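Local coordinates for Exo-arabinanase (Penicillium chrysogenum, PDB 3A72), which is an exo-acting 1,5-alpha-L-arabinanase, a glycoside hydrolase that probably trims arabinan from a chain end, releasing arabinobiose, at residues L213-Y218 and K296-G301; S226-E231 and P236-L241. One frame throughout, in Å; residues are numbered along the deposited sequence.

Interaction 1. Residues L213-Y218 and K296-G301; sequences LPNGQY and KALGEG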
loop_
_atom_site.group_PDB
_atom_site.type_symbol
_atom_site.label_atom_id
_atom_site.label_comp_id
_atom_site.label_asym_id
_atom_site.label_seq_id
_atom_site.Cartn_x
_atom_site.Cartn_y
_atom_site.Cartn_z
ATOM N N LEU A 213 1.499 -10.351 12.574
ATOM C CA LEU A 213 0.522 -11.129 13.303
ATOM C C LEU A 213 0.915 -11.259 14.776
ATOM O O LEU A 213 2.095 -11.059 15.137
ATOM C CB LEU A 213 0.447 -12.525 12.668
ATOM C CG LEU A 213 0.088 -12.527 11.168
ATOM C CD1 LEU A 213 -0.062 -13.947 10.657
ATOM C CD2 LEU A 213 -1.150 -11.698 10.876
ATOM N N PRO A 214 -0.034 -11.577 15.640
ATOM C CA PRO A 214 0.231 -11.536 17.097
ATOM C C PRO A 214 1.172 -12.616 17.607
ATOM O O PRO A 214 1.622 -12.506 18.734
ATOM C CB PRO A 214 -1.186 -11.665 17.709
ATOM C CG PRO A 214 -1.977 -12.409 16.630
ATOM C CD PRO A 214 -1.477 -11.740 15.362
ATOM N N ASN A 215 1.447 -13.644 16.811
ATOM C CA ASN A 215 2.411 -14.667 17.174
ATOM C C ASN A 215 3.807 -14.400 16.619
ATOM O O ASN A 215 4.671 -15.264 16.712
ATOM C CB ASN A 215 1.934 -16.030 16.694
ATOM C CG ASN A 215 1.907 -16.148 15.173
ATOM O OD1 ASN A 215 2.092 -15.126 14.479
ATOM N ND2 ASN A 215 1.726 -17.346 14.657
ATOM N N GLY A 216 4.034 -13.217 16.076
ATOM C CA GLY A 216 5.341 -12.827 15.551
ATOM C C GLY A 216 5.578 -13.176 14.105
ATOM O O GLY A 216 6.584 -12.799 13.536
ATOM N N GLN A 217 4.665 -13.930 13.477
ATOM C CA GLN A 217 4.767 -14.082 12.022
ATOM C C GLN A 217 4.364 -12.808 11.305
ATOM O O GLN A 217 3.540 -12.052 11.804
ATOM C CB GLN A 217 3.820 -15.202 11.563
ATOM C CG GLN A 217 4.207 -16.585 12.037
ATOM C CD GLN A 217 3.286 -17.627 11.438
ATOM O OE1 GLN A 217 2.118 -17.686 11.789
ATOM N NE2 GLN A 217 3.807 -18.384 10.482
ATOM N N TYR A 218 4.948 -12.590 10.156
ATOM C CA TYR A 218 4.563 -11.530 9.234
ATOM C C TYR A 218 3.831 -12.164 8.082
ATOM O O TYR A 218 4.269 -13.176 7.510
ATOM C CB TYR A 218 5.776 -10.750 8.719
ATOM C CG TYR A 218 6.489 -9.974 9.799
ATOM C CD1 TYR A 218 6.277 -8.602 9.961
ATOM C CD2 TYR A 218 7.375 -10.607 10.683
ATOM C CE1 TYR A 218 6.943 -7.889 10.948
ATOM C CE2 TYR A 218 8.021 -9.883 11.666
ATOM C CZ TYR A 218 7.819 -8.546 11.818
ATOM O OH TYR A 218 8.472 -7.849 12.797
ATOM N N LYS A 296 -9.531 -15.893 10.765
ATOM C CA LYS A 296 -9.428 -15.871 12.236
ATOM C C LYS A 296 -8.440 -16.918 12.728
ATOM O O LYS A 296 -8.407 -17.196 13.939
ATOM C CB LYS A 296 -10.810 -16.093 12.837
ATOM C CG LYS A 296 -11.753 -14.947 12.528
ATOM C CD LYS A 296 -13.075 -15.107 13.269
ATOM C CE LYS A 296 -14.008 -13.932 13.055
ATOM N NZ LYS A 296 -15.154 -14.066 14.052
ATOM N N ALA A 297 -7.669 -17.502 11.828
ATOM C CA ALA A 297 -6.726 -18.569 12.138
ATOM C C ALA A 297 -5.347 -18.276 11.574
ATOM O O ALA A 297 -4.624 -19.184 11.130
ATOM C CB ALA A 297 -7.262 -19.896 11.656
ATOM N N LEU A 298 -4.958 -16.995 11.591
ATOM C CA LEU A 298 -3.584 -16.596 11.248
ATOM C C LEU A 298 -3.190 -16.994 9.826
ATOM O O LEU A 298 -2.002 -17.093 9.517
ATOM C CB LEU A 298 -2.580 -17.128 12.289
ATOM C CG LEU A 298 -2.863 -16.640 13.718
ATOM C CD1 LEU A 298 -2.004 -17.403 14.724
ATOM C CD2 LEU A 298 -2.638 -15.138 13.816
ATOM N N GLY A 299 -4.176 -17.131 8.932
ATOM C CA GLY A 299 -3.873 -17.525 7.569
ATOM C C GLY A 299 -4.050 -18.998 7.288
ATOM O O GLY A 299 -3.872 -19.452 6.133
ATOM N N GLU A 300 -4.438 -19.801 8.283
ATOM C CA GLU A 300 -4.786 -21.207 8.061
ATOM C C GLU A 300 -6.112 -21.360 7.378
ATOM O O GLU A 300 -6.994 -20.504 7.444
ATOM C CB GLU A 300 -4.844 -21.959 9.418
ATOM C CG GLU A 300 -3.506 -22.022 10.150
ATOM C CD GLU A 300 -3.538 -22.922 11.366
ATOM O OE1 GLU A 300 -4.598 -22.972 12.064
ATOM O OE2 GLU A 300 -2.504 -23.551 11.670
ATOM N N GLY A 301 -6.302 -22.512 6.746
ATOM C CA GLY A 301 -7.591 -22.854 6.175
ATOM C C GLY A 301 -7.998 -21.964 5.025
ATOM O O GLY A 301 -7.190 -21.583 4.193
#
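Leu298 turns its CG away from its own carbonyl carbon (chi1 -59°), which points its forked end at Leu213, Pro214 and Asn215; Asn215, with CG between its backbone N and carbonyl carbon (chi1 67°), reaches back from the opposite direction. The fork divides the work. CD2 of Leu298 lies against the ring of Pro214, 3.9 Å from CD, and is 4.2 Å from CB of Leu213, while CD1 of Leu298 meets ND2 of Asn215 at 3.7 Å. CD1 of Leu213 reaches the carbonyl O of Leu298 at 3.9 Å. Each turn, type I from Leu213 to Gly216 and type I' from Ala297 to Glu300, links two antiparallel strands of its own sheet, and the two sheets are neighbouring blades of the propeller. The Asn215 amide is held from within its own loop. OD1 accepts from the backbone N of Gln217 at 3.0 Å, an Asx turn, and ND2 donates to OE1 of Gln217 at 2.9 Å along a nearly straight bond (169°). With both ends of the amide engaged, its rotation is fixed, and the two turns meet through apolar packing; the amide's polar bonds stay within 213-218, while O of Gly299 bonds to OH of Tyr239.

Interaction 2. Residues S226-E231 and P236-L241; sequences SFFGTE and PLYYRL
In one four-stranded antiparallel blade of a six-bladed beta-propeller, the loop 226-231 leaves strand 218-225 and the chain returns as strand 237-242; Phe228 of that loop packs on Pro236, just before the returning strand, and on Tyr238 within it. Its phenyl ring comes from the opposite direction to both partners and meets each obliquely. The far end of the ring does the touching: CZ of Phe228 is 3.6 Å from CG of Pro236, CE2 of Phe228 is 3.7 Å from CD of Pro236, and CE1 of Phe228 approaches OH of Tyr238 at 3.8 Å. That hydroxyl has its polar partner in Arg255, through NE, and Arg255 also makes a cation-pi contact with the Phe228 ring, so one guanidinium group serves both aromatic residues. Tyr224 adds edge-to-face contacts with both rings.

The loop itself is braced by a type I' turn from Phe227 to Thr230, in which the carbonyl O of Phe227 takes two donors. One is the backbone N of Thr230; the other is OG1 of Thr230, 2.6 Å from O of Phe227 and in the carbonyl plane. An ST turn overlaps its start: OG of Ser226 accepts from the backbone N of Phe228 at 2.9 Å (161°) and is also bonded to Asp203. Phe228 has CG anti to its carbonyl carbon (chi1 -64°), which folds the ring back over Ser226, whose CB sits 3.4 Å above the ring plane, over its centre.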
loop_
_atom_site.group_PDB
_atom_site.type_symbol
_atom_site.label_atom_id
_atom_site.label_comp_id
_atom_site.label_asym_id
_atom_site.label_seq_id
_atom_site.Cartn_x
_atom_site.Cartn_y
_atom_site.Cartn_z
ATOM N N SER A 226 0.464 -14.356 -13.518
ATOM C CA SER A 226 0.987 -15.493 -14.232
ATOM C C SER A 226 -0.063 -15.984 -15.206
ATOM O O SER A 226 -1.276 -15.814 -15.011
ATOM C CB SER A 226 1.338 -16.616 -13.261
ATOM O OG SER A 226 1.973 -17.743 -13.882
ATOM N N PHE A 227 0.422 -16.702 -16.245
ATOM C CA PHE A 227 -0.433 -17.563 -17.049
ATOM C C PHE A 227 -0.737 -18.875 -16.347
ATOM O O PHE A 227 -1.697 -19.602 -16.744
ATOM C CB PHE A 227 0.207 -17.906 -18.423
ATOM C CG PHE A 227 0.275 -16.685 -19.357
ATOM C CD1 PHE A 227 -0.901 -16.230 -20.005
ATOM C CD2 PHE A 227 1.464 -15.997 -19.604
ATOM C CE1 PHE A 227 -0.881 -15.128 -20.849
ATOM C CE2 PHE A 227 1.473 -14.935 -20.465
ATOM C CZ PHE A 227 0.329 -14.504 -21.100
ATOM N N PHE A 228 0.046 -19.278 -15.361
ATOM C CA PHE A 228 -0.060 -20.591 -14.714
ATOM C C PHE A 228 -0.145 -21.690 -15.747
ATOM O O PHE A 228 -0.884 -22.641 -15.653
ATOM C CB PHE A 228 -1.314 -20.609 -13.771
ATOM C CG PHE A 228 -1.145 -19.621 -12.645
ATOM C CD1 PHE A 228 -0.263 -19.867 -11.609
ATOM C CD2 PHE A 228 -1.868 -18.430 -12.659
ATOM C CE1 PHE A 228 -0.080 -18.943 -10.581
ATOM C CE2 PHE A 228 -1.657 -17.538 -11.658
ATOM C CZ PHE A 228 -0.783 -17.745 -10.609
ATOM N N GLY A 229 0.640 -21.554 -16.825
ATOM C CA GLY A 229 0.721 -22.571 -17.842
ATOM C C GLY A 229 -0.448 -22.616 -18.820
ATOM O O GLY A 229 -0.516 -23.548 -19.672
ATOM N N THR A 230 -1.363 -21.666 -18.746
ATOM C CA THR A 230 -2.512 -21.562 -19.633
ATOM C C THR A 230 -2.312 -20.388 -20.584
ATOM O O THR A 230 -1.242 -19.768 -20.625
ATOM C CB THR A 230 -3.812 -21.360 -18.873
ATOM O OG1 THR A 230 -3.791 -20.082 -18.284
ATOM C CG2 THR A 230 -3.797 -22.181 -17.593
ATOM N N GLU A 231 -3.395 -20.186 -21.350
ATOM C CA GLU A 231 -3.351 -19.100 -22.305
ATOM C C GLU A 231 -3.933 -17.777 -21.822
ATOM O O GLU A 231 -3.956 -16.738 -22.482
ATOM C CB GLU A 231 -4.058 -19.584 -23.563
ATOM C CG GLU A 231 -3.209 -20.412 -24.492
ATOM C CD GLU A 231 -2.296 -21.448 -23.891
ATOM O OE1 GLU A 231 -2.429 -22.673 -24.151
ATOM O OE2 GLU A 231 -1.360 -21.062 -23.121
ATOM N N PRO A 236 -4.099 -13.701 -9.149
ATOM C CA PRO A 236 -4.618 -14.174 -7.841
ATOM C C PRO A 236 -3.779 -13.688 -6.697
ATOM O O PRO A 236 -2.555 -13.524 -6.783
ATOM C CB PRO A 236 -4.503 -15.687 -7.955
ATOM C CG PRO A 236 -3.373 -15.880 -8.948
ATOM C CD PRO A 236 -3.590 -14.805 -9.983
ATOM N N LEU A 237 -4.445 -13.507 -5.553
ATOM C CA LEU A 237 -3.732 -13.131 -4.341
ATOM C C LEU A 237 -3.024 -14.347 -3.745
ATOM O O LEU A 237 -3.587 -15.447 -3.617
ATOM C CB LEU A 237 -4.674 -12.531 -3.293
ATOM C CG LEU A 237 -5.415 -11.285 -3.768
ATOM C CD1 LEU A 237 -6.104 -10.657 -2.552
ATOM C CD2 LEU A 237 -4.534 -10.304 -4.505
ATOM N N TYR A 238 -1.769 -14.118 -3.349
ATOM C CA TYR A 238 -0.905 -15.086 -2.668
ATOM C C TYR A 238 -0.332 -14.435 -1.441
ATOM O O TYR A 238 -0.208 -13.210 -1.357
ATOM C CB TYR A 238 0.276 -15.531 -3.585
ATOM C CG TYR A 238 -0.037 -16.673 -4.507
ATOM C CD1 TYR A 238 -0.984 -16.585 -5.511
ATOM C CD2 TYR A 238 0.639 -17.875 -4.367
ATOM C CE1 TYR A 238 -1.235 -17.668 -6.327
ATOM C CE2 TYR A 238 0.399 -18.988 -5.197
ATOM C CZ TYR A 238 -0.550 -18.873 -6.173
ATOM O OH TYR A 238 -0.829 -19.908 -7.024
ATOM N N TYR A 239 0.069 -15.260 -0.459
ATOM C CA TYR A 239 0.803 -14.754 0.675
ATOM C C TYR A 239 1.913 -15.713 1.048
ATOM O O TYR A 239 1.941 -16.895 0.718
ATOM C CB TYR A 239 -0.095 -14.497 1.835
ATOM C CG TYR A 239 -1.082 -15.533 2.331
ATOM C CD1 TYR A 239 -0.747 -16.436 3.337
ATOM C CD2 TYR A 239 -2.354 -15.570 1.818
ATOM C CE1 TYR A 239 -1.671 -17.370 3.802
ATOM C CE2 TYR A 239 -3.279 -16.466 2.317
ATOM C CZ TYR A 239 -2.953 -17.356 3.292
ATOM O OH TYR A 239 -3.948 -18.192 3.777
ATOM N N ARG A 240 2.874 -15.126 1.758
ATOM C CA ARG A 240 3.997 -15.831 2.383
ATOM C C ARG A 240 4.008 -15.442 3.847
ATOM O O ARG A 240 3.680 -14.332 4.229
ATOM C CB ARG A 240 5.298 -15.470 1.699
ATOM C CG ARG A 240 5.424 -16.098 0.331
ATOM C CD ARG A 240 6.579 -15.590 -0.463
ATOM N NE ARG A 240 6.598 -16.119 -1.829
ATOM C CZ ARG A 240 7.662 -16.533 -2.484
ATOM N NH1 ARG A 240 8.876 -16.535 -1.964
ATOM N NH2 ARG A 240 7.508 -16.909 -3.747
ATOM N N LEU A 241 4.420 -16.419 4.679
ATOM C CA LEU A 241 4.502 -16.239 6.113
ATOM C C LEU A 241 5.925 -16.439 6.581
ATOM O O LEU A 241 6.542 -17.486 6.261
ATOM C CB LEU A 241 3.563 -17.255 6.784
ATOM C CG LEU A 241 2.071 -16.885 6.584
ATOM C CD1 LEU A 241 1.171 -18.069 6.520
ATOM C CD2 LEU A 241 1.672 -15.860 7.667
#

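Overall arrangement
Following the chain from the N terminus, strand 204-212 leads into 213-218, the first half of interaction 1, and strand 218-225 then runs to 226-231, where interaction 2 begins. Interaction 2 closes a short loop at once, with four residues between its segments, and joins consecutive strands of a single sheet. Interaction 1 closes only after 77 intervening residues, at 296-301, and ties that sheet to the next, between strands 292-295 and 304-306; the short loop of interaction 2 thus falls wholly within the long one. Although their centres are about 21 Å apart, the two meet where strand 237-242 passes: OH of Tyr239 lies 2.7 Å from O of Gly299, a probable hydrogen bond.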